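Local coordinates for protein putative mannose-1-phosphate guanylyl transferase (Thermus thermophilus, PDB 2CU2) that probably transfers a guanylyl group from GTP to mannose-1-phosphate, yielding GDP-mannose, at residues V65-P68 / Y69-G72; E116-R119 / E120-T124; A191-P194 / A195-A198; I231-Y235 / G236-K240. All coordinates share one frame; numbering follows the deposited sequence.

Contact 1 (V65-P68 / Y69-G72)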
ATOM      1  N   VAL A  65      -5.794 -15.177  22.245  1.00 45.60           N
ATOM      2  CA  VAL A  65      -4.661 -15.307  21.331  1.00 44.98           C
ATOM      3  C   VAL A  65      -3.452 -16.009  21.974  1.00 44.30           C
ATOM      4  O   VAL A  65      -2.583 -16.546  21.301  1.00 44.15           O
ATOM      5  CB  VAL A  65      -4.268 -13.915  20.834  1.00 46.70           C
ATOM      6  CG1 VAL A  65      -3.669 -13.093  21.974  1.00 44.65           C
ATOM      7  CG2 VAL A  65      -3.250 -14.028  19.713  1.00 46.71           C
ATOM      8  N   ALA A  66      -3.395 -15.970  23.318  1.00 43.42           N
ATOM      9  CA  ALA A  66      -2.238 -16.544  23.993  1.00 42.23           C
ATOM     10  C   ALA A  66      -2.412 -18.034  24.301  1.00 43.16           C
ATOM     11  O   ALA A  66      -1.453 -18.794  24.397  1.00 42.30           O
ATOM     12  CB  ALA A  66      -2.006 -15.764  25.291  1.00 40.76           C
ATOM     13  N   ARG A  67      -3.679 -18.456  24.482  1.00 43.81           N
ATOM     14  CA  ARG A  67      -3.906 -19.809  24.986  1.00 45.39           C
ATOM     15  C   ARG A  67      -3.235 -20.900  24.152  1.00 45.24           C
ATOM     16  O   ARG A  67      -2.698 -21.861  24.686  1.00 45.40           O
ATOM     17  CB  ARG A  67      -5.399 -20.079  25.143  1.00 46.99           C
ATOM     18  CG  ARG A  67      -5.670 -21.265  26.083  1.00 50.55           C
ATOM     19  CD  ARG A  67      -6.113 -20.822  27.487  1.00 52.01           C
ATOM     20  NE  ARG A  67      -5.428 -21.603  28.528  1.00 54.02           N
ATOM     21  CZ  ARG A  67      -5.525 -21.168  29.801  1.00 55.77           C
ATOM     22  NH1 ARG A  67      -6.210 -20.073  30.076  1.00 55.88           N
ATOM     23  NH2 ARG A  67      -4.982 -21.884  30.793  1.00 57.90           N
ATOM     24  N   PRO A  68      -3.323 -20.799  22.802  1.00 45.54           N
ATOM     25  CA  PRO A  68      -2.665 -21.764  21.920  1.00 45.77           C
ATOM     26  C   PRO A  68      -1.186 -22.000  22.279  1.00 46.69           C
ATOM     27  O   PRO A  68      -0.619 -23.044  21.997  1.00 46.37           O
ATOM     28  CB  PRO A  68      -2.830 -21.287  20.476  1.00 45.65           C
ATOM     29  CG  PRO A  68      -4.043 -20.374  20.469  1.00 46.73           C
ATOM     30  CD  PRO A  68      -4.051 -19.833  21.985  1.00 45.91           C
ATOM     31  N   TYR A  69      -0.558 -20.992  22.923  1.00 45.97           N
ATOM     32  CA  TYR A  69       0.849 -21.154  23.309  1.00 47.06           C
ATOM     33  C   TYR A  69       1.018 -21.971  24.604  1.00 48.79           C
ATOM     34  O   TYR A  69       2.073 -22.537  24.882  1.00 48.55           O
ATOM     35  CB  TYR A  69       1.471 -19.760  23.472  1.00 44.86           C
ATOM     36  CG  TYR A  69       1.612 -19.087  22.142  1.00 43.50           C
ATOM     37  CD1 TYR A  69       2.751 -19.304  21.364  1.00 42.71           C
ATOM     38  CD2 TYR A  69       0.645 -18.184  21.696  1.00 43.81           C
ATOM     39  CE1 TYR A  69       2.908 -18.647  20.151  1.00 42.82           C
ATOM     40  CE2 TYR A  69       0.809 -17.517  20.488  1.00 43.69           C
ATOM     41  CZ  TYR A  69       1.933 -17.744  19.720  1.00 43.89           C
ATOM     42  OH  TYR A  69       2.069 -17.137  18.489  1.00 42.05           O
ATOM     43  N   ALA A  70      -0.059 -22.004  25.419  1.00 51.53           N
ATOM     44  CA  ALA A  70       0.016 -22.662  26.725  1.00 54.53           C
ATOM     45  C   ALA A  70       0.021 -24.195  26.630  1.00 56.21           C
ATOM     46  O   ALA A  70      -0.883 -24.879  27.094  1.00 57.34           O
ATOM     47  CB  ALA A  70      -1.177 -22.200  27.557  1.00 52.76           C
ATOM     48  N   ASP A  71       1.073 -24.731  26.022  1.00 57.81           N
ATOM     49  CA  ASP A  71       1.223 -26.175  25.887  1.00 57.88           C
ATOM     50  C   ASP A  71       2.299 -26.583  26.884  1.00 57.12           C
ATOM     51  O   ASP A  71       3.494 -26.533  26.582  1.00 57.93           O
ATOM     52  CB  ASP A  71       1.642 -26.531  24.457  1.00 60.48           C
ATOM     53  CG  ASP A  71       1.715 -28.029  24.224  1.00 62.75           C
ATOM     54  OD1 ASP A  71       1.631 -28.455  23.053  1.00 63.72           O
ATOM     55  OD2 ASP A  71       1.865 -28.783  25.210  1.00 64.19           O
ATOM     56  N   GLY A  72       1.864 -26.985  28.075  1.00 55.07           N
ATOM     57  CA  GLY A  72       2.743 -27.290  29.197  1.00 52.72           C
ATOM     58  C   GLY A  72       3.123 -26.001  29.913  1.00 51.54           C
ATOM     59  O   GLY A  72       3.308 -25.937  31.119  1.00 49.41           O
TER

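Contact 2 (E116-R119 / E120-T124). With SO4 (sulfate ion), chain C.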
ATOM      1  N   GLU A 116      21.432 -20.630  20.344  1.00 36.51           N
ATOM      2  CA  GLU A 116      22.418 -21.296  21.186  1.00 37.32           C
ATOM      3  C   GLU A 116      23.196 -20.292  22.018  1.00 35.54           C
ATOM      4  O   GLU A 116      23.350 -20.468  23.223  1.00 37.00           O
ATOM      5  CB  GLU A 116      23.383 -22.135  20.338  1.00 40.25           C
ATOM      6  CG  GLU A 116      22.728 -23.333  19.658  1.00 46.68           C
ATOM      7  CD  GLU A 116      22.218 -23.022  18.253  1.00 50.41           C
ATOM      8  OE1 GLU A 116      21.989 -21.828  17.942  1.00 48.49           O
ATOM      9  OE2 GLU A 116      22.052 -23.976  17.454  1.00 51.09           O
ATOM     10  N   ALA A 117      23.684 -19.235  21.382  1.00 34.69           N
ATOM     11  CA  ALA A 117      24.441 -18.222  22.105  1.00 34.09           C
ATOM     12  C   ALA A 117      23.529 -17.545  23.130  1.00 34.94           C
ATOM     13  O   ALA A 117      23.985 -17.110  24.184  1.00 36.60           O
ATOM     14  CB  ALA A 117      25.009 -17.193  21.133  1.00 33.00           C
ATOM     15  N   TYR A 118      22.240 -17.473  22.816  1.00 34.16           N
ATOM     16  CA  TYR A 118      21.267 -16.859  23.709  1.00 34.00           C
ATOM     17  C   TYR A 118      21.142 -17.724  24.962  1.00 34.14           C
ATOM     18  O   TYR A 118      21.186 -17.219  26.088  1.00 33.67           O
ATOM     19  CB  TYR A 118      19.910 -16.753  23.011  1.00 33.16           C
ATOM     20  CG  TYR A 118      18.826 -16.112  23.854  1.00 38.71           C
ATOM     21  CD1 TYR A 118      18.542 -14.749  23.751  1.00 38.81           C
ATOM     22  CD2 TYR A 118      18.057 -16.883  24.733  1.00 39.45           C
ATOM     23  CE1 TYR A 118      17.512 -14.165  24.494  1.00 39.15           C
ATOM     24  CE2 TYR A 118      17.025 -16.315  25.481  1.00 39.68           C
ATOM     25  CZ  TYR A 118      16.756 -14.956  25.357  1.00 40.38           C
ATOM     26  OH  TYR A 118      15.731 -14.397  26.089  1.00 39.04           O
ATOM     27  N   ARG A 119      20.991 -19.031  24.763  1.00 33.48           N
ATOM     28  CA  ARG A 119      20.876 -19.944  25.894  1.00 34.34           C
ATOM     29  C   ARG A 119      22.150 -19.945  26.727  1.00 34.16           C
ATOM     30  O   ARG A 119      22.092 -19.939  27.951  1.00 34.22           O
ATOM     31  CB  ARG A 119      20.561 -21.361  25.418  1.00 33.78           C
ATOM     32  CG  ARG A 119      19.128 -21.531  24.938  1.00 31.54           C
ATOM     33  CD  ARG A 119      18.793 -23.004  24.744  1.00 33.48           C
ATOM     34  NE  ARG A 119      19.459 -23.575  23.576  1.00 31.48           N
ATOM     35  CZ  ARG A 119      19.014 -23.462  22.326  1.00 33.46           C
ATOM     36  NH1 ARG A 119      17.893 -22.795  22.064  1.00 29.18           N
ATOM     37  NH2 ARG A 119      19.693 -24.027  21.332  1.00 32.16           N
ATOM     38  N   GLU A 120      23.305 -19.933  26.069  1.00 35.35           N
ATOM     39  CA  GLU A 120      24.570 -19.936  26.792  1.00 35.83           C
ATOM     40  C   GLU A 120      24.668 -18.706  27.690  1.00 35.25           C
ATOM     41  O   GLU A 120      25.150 -18.794  28.822  1.00 33.48           O
ATOM     42  CB  GLU A 120      25.744 -20.013  25.807  1.00 39.58           C
ATOM     43  CG  GLU A 120      25.936 -21.424  25.255  1.00 45.88           C
ATOM     44  CD  GLU A 120      27.008 -21.522  24.182  1.00 49.75           C
ATOM     45  OE1 GLU A 120      27.564 -20.473  23.789  1.00 51.32           O
ATOM     46  OE2 GLU A 120      27.282 -22.653  23.721  1.00 50.56           O
ATOM     47  N   ALA A 121      24.186 -17.565  27.204  1.00 34.65           N
ATOM     48  CA  ALA A 121      24.209 -16.337  28.001  1.00 34.27           C
ATOM     49  C   ALA A 121      23.282 -16.467  29.218  1.00 33.14           C
ATOM     50  O   ALA A 121      23.628 -16.039  30.324  1.00 32.90           O
ATOM     51  CB  ALA A 121      23.781 -15.146  27.149  1.00 32.34           C
ATOM     52  N   LEU A 122      22.104 -17.043  29.009  1.00 33.43           N
ATOM     53  CA  LEU A 122      21.147 -17.224  30.098  1.00 35.52           C
ATOM     54  C   LEU A 122      21.673 -18.220  31.127  1.00 36.08           C
ATOM     55  O   LEU A 122      21.503 -18.023  32.331  1.00 34.60           O
ATOM     56  CB  LEU A 122      19.803 -17.712  29.559  1.00 36.62           C
ATOM     57  CG  LEU A 122      18.904 -16.654  28.912  1.00 39.69           C
ATOM     58  CD1 LEU A 122      17.558 -17.271  28.537  1.00 39.93           C
ATOM     59  CD2 LEU A 122      18.696 -15.519  29.882  1.00 40.49           C
ATOM     60  N   ALA A 123      22.301 -19.293  30.649  1.00 34.87           N
ATOM     61  CA  ALA A 123      22.862 -20.305  31.541  1.00 35.66           C
ATOM     62  C   ALA A 123      23.870 -19.627  32.456  1.00 36.14           C
ATOM     63  O   ALA A 123      23.904 -19.874  33.665  1.00 35.51           O
ATOM     64  CB  ALA A 123      23.544 -21.409  30.735  1.00 35.58           C
ATOM     65  N   THR A 124      24.687 -18.756  31.872  1.00 35.71           N
ATOM     66  CA  THR A 124      25.692 -18.045  32.647  1.00 35.02           C
ATOM     67  C   THR A 124      25.056 -17.084  33.647  1.00 34.81           C
ATOM     68  O   THR A 124      25.592 -16.863  34.731  1.00 35.59           O
ATOM     69  CB  THR A 124      26.646 -17.281  31.721  1.00 34.81           C
ATOM     70  OG1 THR A 124      27.334 -18.226  30.889  1.00 36.91           O
ATOM     71  CG2 THR A 124      27.661 -16.493  32.525  1.00 33.30           C
TER
HETATM   72  S   SO4 C1002      22.014 -26.003  23.246  1.00 81.23           S
HETATM   73  O1  SO4 C1002      21.194 -26.093  22.084  1.00 80.08           O
HETATM   74  O2  SO4 C1002      23.141 -26.859  23.375  1.00 79.93           O
HETATM   75  O3  SO4 C1002      21.114 -26.246  24.487  1.00 79.84           O
HETATM   76  O4  SO4 C1002      22.510 -24.655  23.447  1.00 80.12           O

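Contact 3 (A191-P194 / A195-A198)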
ATOM      1  N   ALA A 191      18.025 -12.587  35.897  1.00 33.05           N
ATOM      2  CA  ALA A 191      18.101 -13.871  36.583  1.00 33.97           C
ATOM      3  C   ALA A 191      18.438 -13.683  38.063  1.00 35.12           C
ATOM      4  O   ALA A 191      19.377 -12.987  38.426  1.00 36.77           O
ATOM      5  CB  ALA A 191      19.185 -14.711  35.907  1.00 32.72           C
ATOM      6  N   PHE A 192      17.591 -14.289  38.914  1.00 33.90           N
ATOM      7  CA  PHE A 192      17.808 -14.176  40.350  1.00 32.35           C
ATOM      8  C   PHE A 192      17.039 -15.259  41.105  1.00 33.07           C
ATOM      9  O   PHE A 192      16.090 -15.849  40.610  1.00 33.95           O
ATOM     10  CB  PHE A 192      17.311 -12.800  40.796  1.00 31.79           C
ATOM     11  CG  PHE A 192      15.938 -12.544  40.240  1.00 32.81           C
ATOM     12  CD1 PHE A 192      14.819 -13.022  40.912  1.00 33.26           C
ATOM     13  CD2 PHE A 192      15.793 -11.816  39.070  1.00 33.18           C
ATOM     14  CE1 PHE A 192      13.551 -12.766  40.408  1.00 32.58           C
ATOM     15  CE2 PHE A 192      14.519 -11.563  38.572  1.00 33.13           C
ATOM     16  CZ  PHE A 192      13.394 -12.035  39.238  1.00 33.40           C
ATOM     17  N   ALA A 193      17.511 -15.550  42.329  1.00 33.06           N
ATOM     18  CA  ALA A 193      16.685 -16.363  43.208  1.00 34.12           C
ATOM     19  C   ALA A 193      15.464 -15.561  43.650  1.00 32.49           C
ATOM     20  O   ALA A 193      15.534 -14.368  43.924  1.00 33.42           O
ATOM     21  CB  ALA A 193      17.520 -16.756  44.428  1.00 33.34           C
ATOM     22  N   PRO A 194      14.300 -16.229  43.663  1.00 34.81           N
ATOM     23  CA  PRO A 194      13.057 -15.573  44.029  1.00 34.18           C
ATOM     24  C   PRO A 194      13.192 -14.719  45.299  1.00 34.69           C
ATOM     25  O   PRO A 194      12.661 -13.619  45.402  1.00 35.16           O
ATOM     26  CB  PRO A 194      11.999 -16.657  44.199  1.00 34.71           C
ATOM     27  CG  PRO A 194      12.468 -17.873  43.404  1.00 34.51           C
ATOM     28  CD  PRO A 194      14.052 -17.626  43.328  1.00 33.46           C
ATOM     29  N   ALA A 195      13.913 -15.266  46.300  1.00 35.42           N
ATOM     30  CA  ALA A 195      14.060 -14.529  47.553  1.00 35.87           C
ATOM     31  C   ALA A 195      14.773 -13.180  47.370  1.00 37.12           C
ATOM     32  O   ALA A 195      14.439 -12.181  47.987  1.00 36.13           O
ATOM     33  CB  ALA A 195      14.824 -15.394  48.557  1.00 37.07           C
ATOM     34  N   THR A 196      15.824 -13.175  46.521  1.00 37.05           N
ATOM     35  CA  THR A 196      16.556 -11.917  46.347  1.00 37.67           C
ATOM     36  C   THR A 196      15.676 -10.808  45.752  1.00 36.34           C
ATOM     37  O   THR A 196      15.855  -9.627  46.015  1.00 36.37           O
ATOM     38  CB  THR A 196      17.829 -12.134  45.521  1.00 40.04           C
ATOM     39  OG1 THR A 196      18.678 -13.075  46.186  1.00 45.01           O
ATOM     40  CG2 THR A 196      18.595 -10.823  45.319  1.00 41.31           C
ATOM     41  N   MET A 197      14.709 -11.206  44.897  1.00 35.07           N
ATOM     42  CA  MET A 197      13.791 -10.188  44.379  1.00 34.50           C
ATOM     43  C   MET A 197      12.780  -9.762  45.446  1.00 34.09           C
ATOM     44  O   MET A 197      12.380  -8.610  45.544  1.00 35.15           O
ATOM     45  CB  MET A 197      13.080 -10.728  43.130  1.00 34.45           C
ATOM     46  CG  MET A 197      12.069  -9.740  42.515  1.00 34.96           C
ATOM     47  SD  MET A 197      12.740  -8.095  42.231  1.00 38.51           S
ATOM     48  CE  MET A 197      13.655  -8.427  40.721  1.00 37.94           C
ATOM     49  N   ALA A 198      12.339 -10.753  46.248  1.00 34.23           N
ATOM     50  CA  ALA A 198      11.451 -10.415  47.352  1.00 35.08           C
ATOM     51  C   ALA A 198      12.080  -9.345  48.239  1.00 35.56           C
ATOM     52  O   ALA A 198      11.457  -8.370  48.638  1.00 35.52           O
ATOM     53  CB  ALA A 198      11.188 -11.680  48.172  1.00 31.32           C
TER
HETATM   54  O   HOH W   1      19.877 -14.084  43.480  1.00 31.49           O

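Contact 4 (I231-Y235 / G236-K240)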
ATOM      1  N   ILE A 231       4.678   0.404  37.246  1.00 40.98           N
ATOM      2  CA  ILE A 231       6.095   0.731  37.125  1.00 40.92           C
ATOM      3  C   ILE A 231       6.886  -0.432  36.530  1.00 41.44           C
ATOM      4  O   ILE A 231       6.573  -1.602  36.723  1.00 40.51           O
ATOM      5  CB  ILE A 231       6.630   1.087  38.518  1.00 42.31           C
ATOM      6  CG1 ILE A 231       8.046   1.653  38.413  1.00 43.83           C
ATOM      7  CG2 ILE A 231       6.690  -0.175  39.393  1.00 42.26           C
ATOM      8  CD1 ILE A 231       8.564   2.200  39.741  1.00 43.82           C
ATOM      9  N   SER A 232       7.922  -0.088  35.737  1.00 39.64           N
ATOM     10  CA  SER A 232       8.776  -1.127  35.179  1.00 40.31           C
ATOM     11  C   SER A 232       9.695  -1.698  36.256  1.00 40.16           C
ATOM     12  O   SER A 232       9.947  -1.091  37.285  1.00 40.66           O
ATOM     13  CB  SER A 232       9.608  -0.525  34.044  1.00 39.89           C
ATOM     14  OG  SER A 232      10.788   0.067  34.578  1.00 40.45           O
ATOM     15  N   ILE A 233      10.164  -2.932  36.019  1.00 39.88           N
ATOM     16  CA  ILE A 233      11.072  -3.522  36.988  1.00 40.28           C
ATOM     17  C   ILE A 233      12.444  -2.846  36.934  1.00 41.27           C
ATOM     18  O   ILE A 233      13.202  -2.825  37.894  1.00 39.65           O
ATOM     19  CB  ILE A 233      11.199  -5.010  36.676  1.00 40.58           C
ATOM     20  CG1 ILE A 233      12.001  -5.709  37.775  1.00 40.62           C
ATOM     21  CG2 ILE A 233      11.951  -5.196  35.346  1.00 39.53           C
ATOM     22  CD1 ILE A 233      11.300  -5.641  39.135  1.00 40.30           C
ATOM     23  N   ASP A 234      12.761  -2.303  35.742  1.00 42.95           N
ATOM     24  CA  ASP A 234      14.038  -1.618  35.572  1.00 46.16           C
ATOM     25  C   ASP A 234      14.132  -0.372  36.457  1.00 46.63           C
ATOM     26  O   ASP A 234      15.133  -0.107  37.109  1.00 47.07           O
ATOM     27  CB  ASP A 234      14.167  -1.215  34.101  1.00 48.78           C
ATOM     28  CG  ASP A 234      14.209  -2.465  33.233  1.00 51.28           C
ATOM     29  OD1 ASP A 234      13.145  -3.037  32.998  1.00 54.67           O
ATOM     30  OD2 ASP A 234      15.292  -2.840  32.791  1.00 52.16           O
ATOM     31  N   TYR A 235      13.050   0.429  36.430  1.00 48.38           N
ATOM     32  CA  TYR A 235      13.049   1.671  37.195  1.00 49.64           C
ATOM     33  C   TYR A 235      12.719   1.433  38.670  1.00 48.63           C
ATOM     34  O   TYR A 235      13.251   2.068  39.571  1.00 47.61           O
ATOM     35  CB  TYR A 235      12.006   2.605  36.577  1.00 53.57           C
ATOM     36  CG  TYR A 235      11.929   3.874  37.351  1.00 58.99           C
ATOM     37  CD1 TYR A 235      13.026   4.729  37.394  1.00 60.79           C
ATOM     38  CD2 TYR A 235      10.735   4.255  37.966  1.00 60.57           C
ATOM     39  CE1 TYR A 235      12.928   5.960  38.026  1.00 62.81           C
ATOM     40  CE2 TYR A 235      10.639   5.482  38.607  1.00 63.16           C
ATOM     41  CZ  TYR A 235      11.730   6.331  38.640  1.00 63.91           C
ATOM     42  OH  TYR A 235      11.637   7.564  39.256  1.00 65.44           O
ATOM     43  N   GLY A 236      11.777   0.500  38.900  1.00 47.25           N
ATOM     44  CA  GLY A 236      11.306   0.272  40.260  1.00 45.24           C
ATOM     45  C   GLY A 236      12.334  -0.470  41.120  1.00 44.00           C
ATOM     46  O   GLY A 236      12.397  -0.317  42.333  1.00 42.63           O
ATOM     47  N   VAL A 237      13.136  -1.325  40.459  1.00 42.92           N
ATOM     48  CA  VAL A 237      14.052  -2.163  41.226  1.00 41.38           C
ATOM     49  C   VAL A 237      15.496  -2.082  40.720  1.00 41.61           C
ATOM     50  O   VAL A 237      16.430  -1.780  41.451  1.00 41.33           O
ATOM     51  CB  VAL A 237      13.559  -3.608  41.138  1.00 41.80           C
ATOM     52  CG1 VAL A 237      14.630  -4.558  41.672  1.00 41.04           C
ATOM     53  CG2 VAL A 237      12.290  -3.776  41.954  1.00 42.16           C
ATOM     54  N   MET A 238      15.665  -2.409  39.427  1.00 42.23           N
ATOM     55  CA  MET A 238      17.013  -2.571  38.891  1.00 43.10           C
ATOM     56  C   MET A 238      17.904  -1.344  39.113  1.00 43.84           C
ATOM     57  O   MET A 238      19.060  -1.443  39.501  1.00 44.05           O
ATOM     58  CB  MET A 238      16.899  -2.887  37.399  1.00 42.74           C
ATOM     59  CG  MET A 238      16.331  -4.285  37.146  1.00 44.64           C
ATOM     60  SD  MET A 238      17.037  -5.516  38.251  1.00 45.37           S
ATOM     61  CE  MET A 238      15.712  -6.730  38.151  1.00 47.71           C
ATOM     62  N   GLU A 239      17.345  -0.158  38.814  1.00 43.90           N
ATOM     63  CA  GLU A 239      18.158   1.052  38.892  1.00 46.27           C
ATOM     64  C   GLU A 239      18.574   1.385  40.329  1.00 46.34           C
ATOM     65  O   GLU A 239      19.412   2.242  40.583  1.00 46.38           O
ATOM     66  CB  GLU A 239      17.359   2.207  38.285  1.00 47.63           C
ATOM     67  CG  GLU A 239      17.085   1.997  36.795  1.00 52.31           C
ATOM     68  CD  GLU A 239      16.254   3.145  36.267  1.00 54.79           C
ATOM     69  OE1 GLU A 239      15.764   3.047  35.150  1.00 53.96           O
ATOM     70  OE2 GLU A 239      16.107   4.135  36.980  1.00 55.91           O
ATOM     71  N   LYS A 240      17.933   0.691  41.287  1.00 45.98           N
ATOM     72  CA  LYS A 240      18.257   0.943  42.692  1.00 46.06           C
ATOM     73  C   LYS A 240      19.027  -0.219  43.332  1.00 45.31           C
ATOM     74  O   LYS A 240      19.570  -0.115  44.427  1.00 44.47           O
ATOM     75  CB  LYS A 240      16.950   1.204  43.445  1.00 49.25           C
ATOM     76  CG  LYS A 240      15.905   1.912  42.578  1.00 53.10           C
ATOM     77  CD  LYS A 240      15.302   3.139  43.266  1.00 55.68           C
ATOM     78  CE  LYS A 240      14.437   3.978  42.320  1.00 58.48           C
ATOM     79  NZ  LYS A 240      13.035   3.891  42.727  1.00 61.55           N
TER

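Contact 1 (V65-P68 / Y69-G72)
The ring of Y69 folds back beside the preceding turn, with its edge turned to two backbone carbonyls. V65 O sits near the ring plane, 3.6 Å from Y69 CE2. A66 O also lies near that plane, 3.5 Å from Y69 CD2. The first torsion explains this. Y69 CG stands beside its own backbone N and anti to the carbonyl carbon (chi1 -70°), which folds the ring back along the chain. The backbone holds the same turn. Y69 N donates to A66 O at 2.8 Å, and A70 N donates to R67 O at 2.7 Å.

These i to i+3 bonds belong to the 3-10 turn at 67-69, which follows helix 63-66. A70 is then the centre of an inverse gamma turn, closed by D71 N bonding to Y69 O. The chain goes on into strand 74-78.

The methyl of A70 rests 3.3 Å from R67 O, with its CB and R67 NE 4.4 Å apart. The R67 guanidinium has its charge partner in E63. Y69 OH is hydrogen-bonded to T36 OG1, and its ring also touches L38 and L42 of helix 37-45. With an alanine at Y69, the T36 hydroxyl would probably lose this partner and a gap would open between the turn and helix 37-45. L75 of strand 74-78 touches both R67 and A70.

Contact 2 (E116-R119 / E120-T124)
R119 holds a sulfate ion by the edge of its guanidinium, while its carbonyl takes A123 N one helical turn on. R119 NH2 gives the sound bond, 2.7 Å to sulfate O1. R119 NE adds two weak ones, 3.2 Å to sulfate O4 and 3.3 Å to sulfate O3. The sulfur lies in the guanidinium plane, a side-on grip on the anion. The sulfate probably comes from the crystallisation liquor. The R119 chain is bent at chi3 (-72°), which swings the guanidinium back along the helix until one face lies over the backbone N of E116. E116 CG comes to 4.0 Å from sulfate O1. R119 NH1 is bound to the carbonyl of R44, a second hold on the rotation of the group.

On another side of the helix, Y118 and L122 pack at i and i+4. L122 CD1 meets the Y118 ring obliquely, 3.2 Å from Y118 CE2, a tight fit. With Y118 CG anti to the backbone N (chi1 -179°), the end of the ring comes nearer to L122. The L122 N to Y118 O bond (3.1 Å) ties this pair; A123 N to R119 O (2.8 Å) does the same for the arginine's turn. E120 CG rests on the carbonyl of E116.

Near the helix start, D114 OD1 accepts from A117 N. Helix 115-128 packs against the central sheet, where Y118 touches L106 and V189 and L122 touches L104 and V189, on strands 102-107 and 184-192. R119 lies instead on P47 and L48, just beyond helix 37-45.

Contact 3 (A191-P194 / A195-A198)
A193 and P194 open helix 194-204 with their carbonyls: A198 N bonds P194 O at 3.0 Å, while T196 N and M197 N make weak bonds to A193 O. A193 holds the N-cap position. Its own N is tied through a water to T196 OG1, so the water bridges the strand end and the first turn.

Across this turn the F192 ring and M197 side chain cross at an angle. M197 CB meets the ring at F192 CE1, 3.4 Å away. The methionine then bends at chi2 and chi3 and carries its methyl over one face. M197 CE stands 4.1 Å from the centroid of the F192 ring, 21° off the normal, a CH-pi contact. M197 SD lies farther off above the face, 5.2 Å from the F192 ring centroid, as in a Met-aromatic pair. F192 CG is set between the backbone N and the carbonyl carbon (chi1 48°), which places the ring against M197. Replacing F192 by a serine is likely to take away the face under the M197 methyl and leave that side chain freer to turn.

The piece joins the end of strand 184-192 to the helix that follows. F192 touches L103 and V105 of strand 102-107, and its backbone is hydrogen-bonded to L103 of the same strand. P194 leans on A95 and L96 of helix 83-98. M197 reaches V92 of that helix and also I233, V237 and M238 of helix 233-238.

Contact 4 (I231-Y235 / G236-K240)
I233 O accepts two backbone bonds from the next turn. M238 N reaches I233 O in the carbonyl plane at 2.9 Å, nearly straight at 173°. V237 N comes to I233 O from above that plane at 3.0 Å. The i to i+5 bond from M238 makes this a wider pi-type turn in helix 233-238. At the start of the helix, S232 is the N-cap: its OG accepts from Y235 N at 2.9 Å.

Two side chains fold back on I233. I233 CD1 meets V237 CG2 at 3.5 Å, and I233 CG1 meets M238 CE at 3.9 Å. With I233 CG1 anti to the backbone N and chi2 near 63°, CD1 is carried to V237. I231 CD1 presses on G236 CA at 3.4 Å, where a side chain on the glycine would clash with S232 O.

On the outer side, an E239 carboxylate oxygen lies near the edge of the Y235 ring, E239 OE2 to Y235 CD1 at 3.2 Å. The ring and carboxylate planes stand 75° apart. K240 NZ stands above the ring, too far for more than a weak attraction. The aliphatic face thus probably seats the helix against helices 83-98 and 194-204, while Y235, E239 and K240 stay on the more exposed side.

Overall arrangement
Contacts 3 and 4 form one packed unit, with M197 CE 3.7 Å from M238 CE. Both also lean on helix 83-98. Contact 2 comes within about 5 Å of contact 3 at the nearest atoms but does not touch it; the two share strands 102-107 and 184-192. Contact 1 is the surface member, its centre 24 to 29 Å from the others, near the 74-78 edge of the sheet. The other three are partly buried. Contact 1 relies on carbonyls around a tyrosine edge. Contact 2 pairs a tyrosine-leucine packing with an arginine-held anion. Contact 4 adds a serine cap; both it and contact 3 use methionine packing.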